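Local coordinates for oxysterol-binding protein homolog 3 (Saccharomyces cerevisiae, PDB 4IC4), which carries lipids, sterols among them, in a hydrophobic pocket and moves them between membranes without vesicles, in directional transport coupled to phosphoinositides, at residues 183-188 and 196-201; 357-362 and 392-397. One frame throughout, in Å; residues are numbered along the deposited sequence.

In the fold
Contact 1 pairs 183-188 with 196-201, which lie on the neighbouring strands 177-189 and 195-199 of the antiparallel beta barrel of the OSBP-related domain, the part of the protein that binds sterols and phospholipids. Contact 2 comes later in the chain, after contact 1 has closed, and brings the loop 357-362, between helix 335-354 and strand 364-368, against the C-terminal tail 392-397. The two share no strand or helix: their centres are 29 Å apart and their nearest atoms about 17 Å. Contact 1 is part of the barrel wall, away from the phosphoinositide site, whereas contact 2 is a surface contact beside that site, the side chain of Leu396 lying about 6 Å from that of Gln349.

Contact 1 of 2, residues 183-188 and 196-201; sequences GILRLK and FEWTQP
A beta hairpin in the wall of the OSBP-related domain's barrel pairs strand 177-189 with strand 195-199; the pieces 184-188 and 196-199 run antiparallel, their axes 4.6 Å apart at closest. Leu187 and Phe196 form a hydrogen-bonded pair closed by two good bonds, Leu187 N to Phe196 O (2.8 Å) and Phe196 N to Leu187 O. Leu185 and Trp198 form the next such pair, more unevenly: Leu185 N gives a short bond almost along the C=O axis of Trp198, whereas the return bond is weak. The indole of Trp198, its CG tucked between the backbone N and C (chi1 73°), lies flat beneath Leu185, whose CB stands over the six-membered ring in a CH-pi contact, 4.1 Å from the centroid. Leu185 CD2 reaches Trp198 NE1 at 3.6 Å, and CD1 packs against Gln200 CG. Leucines and rings share one face of the barrel wall, where Val98 and Phe101 of helix 94-104 also meet the indole; an alanine in place of the tryptophan would probably leave Leu185 without its flat support and loosen the packing against that helix. Leu187 and Phe196 run side by side, CD2 to CD2 at 3.8 Å. On the other face, Arg186 and Glu197 point the same way and join in a salt bridge, Arg186 NH1 to Glu197 OE1 2.7 Å, whose hydrogen bond is weak, bent to 117°; the guanidinium and carboxylate planes are 66° apart. At the Gly183 end of the pairing, one water links Gly183 O to Gln200 N, and another links Gly183 N to Thr199 OG1.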
ATOM      1  N   GLY A 183       3.273   2.040 -11.798  1.00 11.13           N
ATOM      2  CA  GLY A 183       3.346   3.437 -11.431  1.00 10.74           C
ATOM      3  C   GLY A 183       4.650   3.727 -10.727  1.00 11.56           C
ATOM      4  O   GLY A 183       5.201   2.874 -10.024  1.00 12.60           O
ATOM      5  N   ILE A 184       5.148   4.941 -10.913  1.00 11.27           N
ATOM      6  CA  ILE A 184       6.403   5.338 -10.301  1.00 11.98           C
ATOM      7  C   ILE A 184       6.197   6.102  -9.002  1.00 11.76           C
ATOM      8  O   ILE A 184       5.411   7.045  -8.943  1.00 12.77           O
ATOM      9  CB  ILE A 184       7.227   6.225 -11.262  1.00 15.77           C
ATOM     10  CG1 ILE A 184       7.532   5.451 -12.546  1.00 17.45           C
ATOM     11  CG2 ILE A 184       8.518   6.666 -10.589  1.00 16.63           C
ATOM     12  CD1 ILE A 184       8.312   6.245 -13.567  1.00 20.41           C
ATOM     13  N   LEU A 185       6.883   5.673  -7.951  1.00 10.76           N
ATOM     14  CA  LEU A 185       6.799   6.383  -6.683  1.00 10.53           C
ATOM     15  C   LEU A 185       7.807   7.513  -6.823  1.00 12.05           C
ATOM     16  O   LEU A 185       8.984   7.270  -7.102  1.00 11.92           O
ATOM     17  CB  LEU A 185       7.183   5.481  -5.508  1.00 14.12           C
ATOM     18  CG  LEU A 185       6.230   4.332  -5.184  1.00 17.77           C
ATOM     19  CD1 LEU A 185       6.462   3.200  -6.174  1.00 20.17           C
ATOM     20  CD2 LEU A 185       6.475   3.841  -3.762  1.00 19.97           C
ATOM     21  N   ARG A 186       7.340   8.741  -6.637  1.00 11.42           N
ATOM     22  CA  ARG A 186       8.194   9.911  -6.769  1.00 11.70           C
ATOM     23  C   ARG A 186       8.418  10.585  -5.429  1.00 11.25           C
ATOM     24  O   ARG A 186       7.523  11.246  -4.894  1.00 12.31           O
ATOM     25  CB  ARG A 186       7.570  10.906  -7.749  1.00 14.46           C
ATOM     26  CG  ARG A 186       7.304  10.326  -9.134  1.00 18.25           C
ATOM     27  CD  ARG A 186       6.648  11.347 -10.052  1.00 22.79           C
ATOM     28  NE  ARG A 186       6.279  10.770 -11.343  1.00 26.43           N
ATOM     29  CZ  ARG A 186       7.150  10.344 -12.251  1.00 26.70           C
ATOM     30  NH1 ARG A 186       8.453  10.431 -12.018  1.00 27.12           N
ATOM     31  NH2 ARG A 186       6.718   9.827 -13.393  1.00 26.96           N
ATOM     32  N   LEU A 187       9.625  10.418  -4.903  1.00 11.04           N
ATOM     33  CA  LEU A 187      10.006  10.994  -3.627  1.00 10.74           C
ATOM     34  C   LEU A 187      10.811  12.270  -3.844  1.00 10.45           C
ATOM     35  O   LEU A 187      11.685  12.321  -4.707  1.00 13.06           O
ATOM     36  CB  LEU A 187      10.852   9.990  -2.842  1.00 10.83           C
ATOM     37  CG  LEU A 187      11.595  10.489  -1.603  1.00 10.82           C
ATOM     38  CD1 LEU A 187      10.599  10.852  -0.515  1.00 12.75           C
ATOM     39  CD2 LEU A 187      12.554   9.404  -1.124  1.00 10.51           C
ATOM     40  N   LYS A 188      10.498  13.296  -3.065  1.00  9.75           N
ATOM     41  CA  LYS A 188      11.214  14.564  -3.141  1.00 10.89           C
ATOM     42  C   LYS A 188      11.669  15.005  -1.758  1.00 11.46           C
ATOM     43  O   LYS A 188      10.878  15.045  -0.818  1.00 12.55           O
ATOM     44  CB  LYS A 188      10.324  15.667  -3.726  1.00 10.45           C
ATOM     45  CG  LYS A 188      10.937  17.060  -3.600  1.00 12.94           C
ATOM     46  CD  LYS A 188       9.991  18.152  -4.063  1.00 15.29           C
ATOM     47  CE  LYS A 188      10.604  19.526  -3.844  1.00 18.88           C
ATOM     48  NZ  LYS A 188       9.666  20.613  -4.231  1.00 20.97           N
ATOM     49  N   PHE A 196      13.937  11.068  -5.932  1.00 11.21           N
ATOM     50  CA  PHE A 196      14.195   9.635  -6.021  1.00 11.59           C
ATOM     51  C   PHE A 196      12.967   9.026  -6.677  1.00 10.87           C
ATOM     52  O   PHE A 196      11.841   9.433  -6.397  1.00 12.50           O
ATOM     53  CB  PHE A 196      14.390   9.028  -4.633  1.00 11.05           C
ATOM     54  CG  PHE A 196      15.586   9.558  -3.904  1.00 11.54           C
ATOM     55  CD1 PHE A 196      16.822   8.925  -4.008  1.00 11.48           C
ATOM     56  CD2 PHE A 196      15.478  10.702  -3.124  1.00 12.43           C
ATOM     57  CE1 PHE A 196      17.938   9.431  -3.337  1.00 13.00           C
ATOM     58  CE2 PHE A 196      16.587  11.216  -2.451  1.00 13.62           C
ATOM     59  CZ  PHE A 196      17.817  10.578  -2.558  1.00 13.60           C
ATOM     60  N   GLU A 197      13.181   8.056  -7.553  1.00 11.70           N
ATOM     61  CA  GLU A 197      12.078   7.401  -8.239  1.00 14.10           C
ATOM     62  C   GLU A 197      12.302   5.903  -8.336  1.00 13.19           C
ATOM     63  O   GLU A 197      13.439   5.432  -8.407  1.00 13.73           O
ATOM     64  CB  GLU A 197      11.914   7.973  -9.650  1.00 16.50           C
ATOM     65  CG  GLU A 197      11.501   9.431  -9.705  1.00 23.56           C
ATOM     66  CD  GLU A 197      11.535   9.988 -11.117  1.00 27.78           C
ATOM     67  OE1 GLU A 197      10.913   9.380 -12.013  1.00 30.23           O
ATOM     68  OE2 GLU A 197      12.183  11.035 -11.331  1.00 31.01           O
ATOM     69  N   TRP A 198      11.205   5.154  -8.317  1.00 12.19           N
ATOM     70  CA  TRP A 198      11.273   3.712  -8.447  1.00 11.30           C
ATOM     71  C   TRP A 198       9.884   3.136  -8.647  1.00 11.46           C
ATOM     72  O   TRP A 198       8.880   3.773  -8.323  1.00 11.15           O
ATOM     73  CB  TRP A 198      11.946   3.077  -7.215  1.00 11.55           C
ATOM     74  CG  TRP A 198      11.128   3.049  -5.951  1.00 11.29           C
ATOM     75  CD1 TRP A 198      10.291   2.051  -5.535  1.00 11.68           C
ATOM     76  CD2 TRP A 198      11.104   4.047  -4.924  1.00 11.56           C
ATOM     77  NE1 TRP A 198       9.750   2.366  -4.308  1.00 11.31           N
ATOM     78  CE2 TRP A 198      10.232   3.585  -3.911  1.00 11.90           C
ATOM     79  CE3 TRP A 198      11.734   5.288  -4.762  1.00 10.23           C
ATOM     80  CZ2 TRP A 198       9.974   4.323  -2.749  1.00 11.56           C
ATOM     81  CZ3 TRP A 198      11.478   6.023  -3.603  1.00 11.03           C
ATOM     82  CH2 TRP A 198      10.604   5.535  -2.613  1.00 10.59           C
ATOM     83  N   THR A 199       9.845   1.949  -9.240  1.00 11.60           N
ATOM     84  CA  THR A 199       8.601   1.220  -9.452  1.00 12.24           C
ATOM     85  C   THR A 199       8.707   0.053  -8.479  1.00 12.76           C
ATOM     86  O   THR A 199       9.760  -0.575  -8.378  1.00 13.37           O
ATOM     87  CB  THR A 199       8.500   0.683 -10.896  1.00 12.88           C
ATOM     88  OG1 THR A 199       8.334   1.781 -11.798  1.00 15.21           O
ATOM     89  CG2 THR A 199       7.315  -0.264 -11.039  1.00 11.79           C
ATOM     90  N   GLN A 200       7.640  -0.231  -7.740  1.00 11.73           N
ATOM     91  CA  GLN A 200       7.700  -1.334  -6.792  1.00 13.15           C
ATOM     92  C   GLN A 200       8.006  -2.647  -7.500  1.00 13.37           C
ATOM     93  O   GLN A 200       7.542  -2.889  -8.612  1.00 15.36           O
ATOM     94  CB  GLN A 200       6.396  -1.430  -5.993  1.00 12.94           C
ATOM     95  CG  GLN A 200       6.322  -0.368  -4.905  1.00 14.34           C
ATOM     96  CD  GLN A 200       5.155  -0.546  -3.955  1.00 18.10           C
ATOM     97  OE1 GLN A 200       5.112   0.082  -2.894  1.00 21.00           O
ATOM     98  NE2 GLN A 200       4.204  -1.392  -4.327  1.00 19.98           N
ATOM     99  N   PRO A 201       8.805  -3.510  -6.861  1.00 15.05           N
ATOM    100  CA  PRO A 201       9.169  -4.798  -7.454  1.00 16.12           C
ATOM    101  C   PRO A 201       7.996  -5.742  -7.664  1.00 16.13           C
ATOM    102  O   PRO A 201       6.962  -5.633  -7.006  1.00 17.65           O
ATOM    103  CB  PRO A 201      10.183  -5.357  -6.464  1.00 15.51           C
ATOM    104  CG  PRO A 201       9.684  -4.830  -5.164  1.00 15.54           C
ATOM    105  CD  PRO A 201       9.354  -3.389  -5.500  1.00 15.81           C
TER
HETATM  106  O   HOH W   1       4.958   0.796  -8.407  1.00 11.63           O
HETATM  107  O   HOH W   2       5.814   1.777 -13.194  1.00 15.80           O

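Contact 2 of 2, residues 357-362 and 392-397; sequences QDVEPK and DISQLW
Two apolar contacts join the segments. Val359 CG2, anti to its own carbonyl carbon, touches Leu396 CD2 at 3.6 Å, the two side chains meeting at a slant. Farther along, Lys362 and Ile393 run alongside in opposite senses, with Lys362 CG against Ile393 CD1 at 3.7 Å and CE close to the same methyl. Val359 CG2 is also in van der Waals contact with the hydroxyl oxygen of Ser394, 3.7 Å from OG. The polar link runs through the lysine's ammonium. Bends at chi2 (-69°) and chi4 (-62°) fold the Lys362 chain back so that NZ donates to Glu360 O (2.8 Å) within its own loop and also to a water. That water gives a hydrogen bond to Asp392 O and accepts one from Ser394 N (3.0 Å), so the ammonium is tied indirectly to the tail backbone. The Asp392 carboxylate has its own partner, a salt bridge to Arg384, and its OD2 stays 6.3 Å from Lys362 NZ. Outside the pair, Arg352 of helix 335-354 touches Val359 and bonds Leu396 O. The arrangement is a water-bridged packing of two irregular segments that joins the loop after helix 335-354 to the C-terminal tail of the chain, close to Gln349 of the phosphatidylinositol 4-phosphate site.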
ATOM      1  N   GLN A 357     -23.597   9.136 -14.286  1.00 17.58           N
ATOM      2  CA  GLN A 357     -23.446  10.024 -13.142  1.00 17.98           C
ATOM      3  C   GLN A 357     -22.400   9.559 -12.134  1.00 16.60           C
ATOM      4  O   GLN A 357     -22.593   9.692 -10.923  1.00 16.33           O
ATOM      5  CB  GLN A 357     -24.792  10.204 -12.436  1.00 20.21           C
ATOM      6  CG  GLN A 357     -25.874  10.819 -13.313  1.00 24.53           C
ATOM      7  CD  GLN A 357     -27.143  11.123 -12.541  1.00 28.28           C
ATOM      8  OE1 GLN A 357     -27.765  10.230 -11.967  1.00 29.99           O
ATOM      9  NE2 GLN A 357     -27.534  12.394 -12.527  1.00 29.63           N
ATOM     10  N   ASP A 358     -21.297   9.009 -12.633  1.00 13.71           N
ATOM     11  CA  ASP A 358     -20.219   8.565 -11.755  1.00 15.42           C
ATOM     12  C   ASP A 358     -19.706   9.785 -11.002  1.00 15.39           C
ATOM     13  O   ASP A 358     -19.758  10.911 -11.504  1.00 16.08           O
ATOM     14  CB  ASP A 358     -19.064   7.959 -12.560  1.00 17.52           C
ATOM     15  CG  ASP A 358     -19.039   6.442 -12.511  1.00 22.79           C
ATOM     16  OD1 ASP A 358     -19.340   5.863 -11.444  1.00 25.40           O
ATOM     17  OD2 ASP A 358     -18.694   5.825 -13.539  1.00 26.88           O
ATOM     18  N   VAL A 359     -19.211   9.561  -9.792  1.00 14.27           N
ATOM     19  CA  VAL A 359     -18.679  10.648  -8.988  1.00 13.79           C
ATOM     20  C   VAL A 359     -17.278  10.995  -9.480  1.00 14.56           C
ATOM     21  O   VAL A 359     -16.481  10.108  -9.791  1.00 16.35           O
ATOM     22  CB  VAL A 359     -18.621  10.247  -7.504  1.00 13.38           C
ATOM     23  CG1 VAL A 359     -18.047  11.389  -6.674  1.00 14.11           C
ATOM     24  CG2 VAL A 359     -20.015   9.883  -7.017  1.00 14.33           C
ATOM     25  N   GLU A 360     -16.992  12.289  -9.560  1.00 13.03           N
ATOM     26  CA  GLU A 360     -15.691  12.774 -10.009  1.00 15.09           C
ATOM     27  C   GLU A 360     -14.715  12.895  -8.842  1.00 13.45           C
ATOM     28  O   GLU A 360     -15.086  13.366  -7.768  1.00 13.26           O
ATOM     29  CB  GLU A 360     -15.848  14.151 -10.651  1.00 17.80           C
ATOM     30  CG  GLU A 360     -16.721  14.167 -11.886  1.00 24.53           C
ATOM     31  CD  GLU A 360     -15.915  14.342 -13.153  1.00 28.29           C
ATOM     32  OE1 GLU A 360     -14.931  13.595 -13.342  1.00 30.45           O
ATOM     33  OE2 GLU A 360     -16.267  15.228 -13.961  1.00 31.81           O
ATOM     34  N   PRO A 361     -13.456  12.462  -9.031  1.00 13.96           N
ATOM     35  CA  PRO A 361     -12.500  12.583  -7.924  1.00 12.79           C
ATOM     36  C   PRO A 361     -12.367  14.066  -7.587  1.00 12.43           C
ATOM     37  O   PRO A 361     -12.527  14.922  -8.461  1.00 13.81           O
ATOM     38  CB  PRO A 361     -11.219  11.970  -8.496  1.00 15.03           C
ATOM     39  CG  PRO A 361     -11.375  12.137  -9.979  1.00 16.60           C
ATOM     40  CD  PRO A 361     -12.832  11.823 -10.199  1.00 14.82           C
ATOM     41  N   LYS A 362     -12.064  14.369  -6.330  1.00  9.03           N
ATOM     42  CA  LYS A 362     -11.998  15.760  -5.892  1.00  9.47           C
ATOM     43  C   LYS A 362     -10.652  16.350  -5.490  1.00 10.29           C
ATOM     44  O   LYS A 362     -10.466  17.565  -5.572  1.00 11.72           O
ATOM     45  CB  LYS A 362     -12.933  15.949  -4.696  1.00 11.37           C
ATOM     46  CG  LYS A 362     -14.350  15.428  -4.873  1.00 12.17           C
ATOM     47  CD  LYS A 362     -15.125  16.256  -5.875  1.00 13.63           C
ATOM     48  CE  LYS A 362     -16.617  15.974  -5.789  1.00 12.73           C
ATOM     49  NZ  LYS A 362     -16.980  14.564  -6.097  1.00 13.53           N
ATOM     50  N   ASP A 392     -20.197  19.721  -0.740  1.00 14.59           N
ATOM     51  CA  ASP A 392     -20.323  19.334  -2.141  1.00 15.29           C
ATOM     52  C   ASP A 392     -19.875  17.898  -2.400  1.00 15.95           C
ATOM     53  O   ASP A 392     -19.786  17.461  -3.548  1.00 17.51           O
ATOM     54  CB  ASP A 392     -19.516  20.297  -3.015  1.00 16.92           C
ATOM     55  CG  ASP A 392     -18.039  20.311  -2.663  1.00 18.81           C
ATOM     56  OD1 ASP A 392     -17.711  20.265  -1.457  1.00 19.27           O
ATOM     57  OD2 ASP A 392     -17.207  20.379  -3.590  1.00 21.32           O
ATOM     58  N   ILE A 393     -19.588  17.171  -1.327  1.00 13.79           N
ATOM     59  CA  ILE A 393     -19.153  15.783  -1.429  1.00 12.97           C
ATOM     60  C   ILE A 393     -20.357  14.870  -1.221  1.00 14.16           C
ATOM     61  O   ILE A 393     -20.979  14.879  -0.157  1.00 14.72           O
ATOM     62  CB  ILE A 393     -18.090  15.457  -0.362  1.00 11.36           C
ATOM     63  CG1 ILE A 393     -16.910  16.426  -0.485  1.00 12.96           C
ATOM     64  CG2 ILE A 393     -17.638  14.010  -0.501  1.00 11.05           C
ATOM     65  CD1 ILE A 393     -16.209  16.412  -1.831  1.00 14.04           C
ATOM     66  N   SER A 394     -20.684  14.082  -2.240  1.00 13.66           N
ATOM     67  CA  SER A 394     -21.825  13.180  -2.156  1.00 13.48           C
ATOM     68  C   SER A 394     -21.533  11.934  -1.335  1.00 13.04           C
ATOM     69  O   SER A 394     -20.376  11.582  -1.098  1.00 13.75           O
ATOM     70  CB  SER A 394     -22.259  12.755  -3.556  1.00 16.14           C
ATOM     71  OG  SER A 394     -21.250  11.975  -4.175  1.00 17.29           O
ATOM     72  N   GLN A 395     -22.599  11.277  -0.898  1.00 12.88           N
ATOM     73  CA  GLN A 395     -22.491  10.047  -0.128  1.00 12.16           C
ATOM     74  C   GLN A 395     -22.448   8.888  -1.122  1.00 12.97           C
ATOM     75  O   GLN A 395     -23.380   8.699  -1.905  1.00 12.82           O
ATOM     76  CB  GLN A 395     -23.701   9.894   0.798  1.00 14.45           C
ATOM     77  CG  GLN A 395     -23.809  10.983   1.850  1.00 17.85           C
ATOM     78  CD  GLN A 395     -22.808  10.818   2.975  1.00 21.27           C
ATOM     79  OE1 GLN A 395     -22.559  11.752   3.736  1.00 25.83           O
ATOM     80  NE2 GLN A 395     -22.238   9.624   3.096  1.00 21.79           N
ATOM     81  N   LEU A 396     -21.368   8.116  -1.099  1.00 10.75           N
ATOM     82  CA  LEU A 396     -21.234   6.987  -2.012  1.00 10.72           C
ATOM     83  C   LEU A 396     -22.103   5.812  -1.561  1.00 12.98           C
ATOM     84  O   LEU A 396     -22.409   4.918  -2.348  1.00 13.49           O
ATOM     85  CB  LEU A 396     -19.767   6.560  -2.102  1.00  9.17           C
ATOM     86  CG  LEU A 396     -18.795   7.645  -2.585  1.00 10.28           C
ATOM     87  CD1 LEU A 396     -17.365   7.132  -2.493  1.00 11.29           C
ATOM     88  CD2 LEU A 396     -19.135   8.043  -4.019  1.00 12.45           C
ATOM     89  N   TRP A 397     -22.502   5.823  -0.293  1.00 13.81           N
ATOM     90  CA  TRP A 397     -23.349   4.771   0.262  1.00 15.47           C
ATOM     91  C   TRP A 397     -24.236   5.350   1.358  1.00 16.44           C
ATOM     92  O   TRP A 397     -24.082   6.511   1.737  1.00 17.20           O
ATOM     93  CB  TRP A 397     -22.494   3.636   0.835  1.00 16.07           C
ATOM     94  CG  TRP A 397     -21.546   4.080   1.902  1.00 14.07           C
ATOM     95  CD1 TRP A 397     -21.841   4.337   3.216  1.00 15.52           C
ATOM     96  CD2 TRP A 397     -20.160   4.395   1.736  1.00 13.88           C
ATOM     97  NE1 TRP A 397     -20.724   4.797   3.870  1.00 15.50           N
ATOM     98  CE2 TRP A 397     -19.679   4.844   2.987  1.00 14.87           C
ATOM     99  CE3 TRP A 397     -19.276   4.347   0.649  1.00 13.10           C
ATOM    100  CZ2 TRP A 397     -18.353   5.242   3.179  1.00 15.61           C
ATOM    101  CZ3 TRP A 397     -17.957   4.742   0.842  1.00 14.03           C
ATOM    102  CH2 TRP A 397     -17.510   5.185   2.099  1.00 15.33           C
ATOM    103  OXT TRP A 397     -25.100   4.591   1.844  1.00 19.20           O
TER
HETATM  104  O   HOH W   3     -19.681  14.711  -4.993  1.00 16.85           O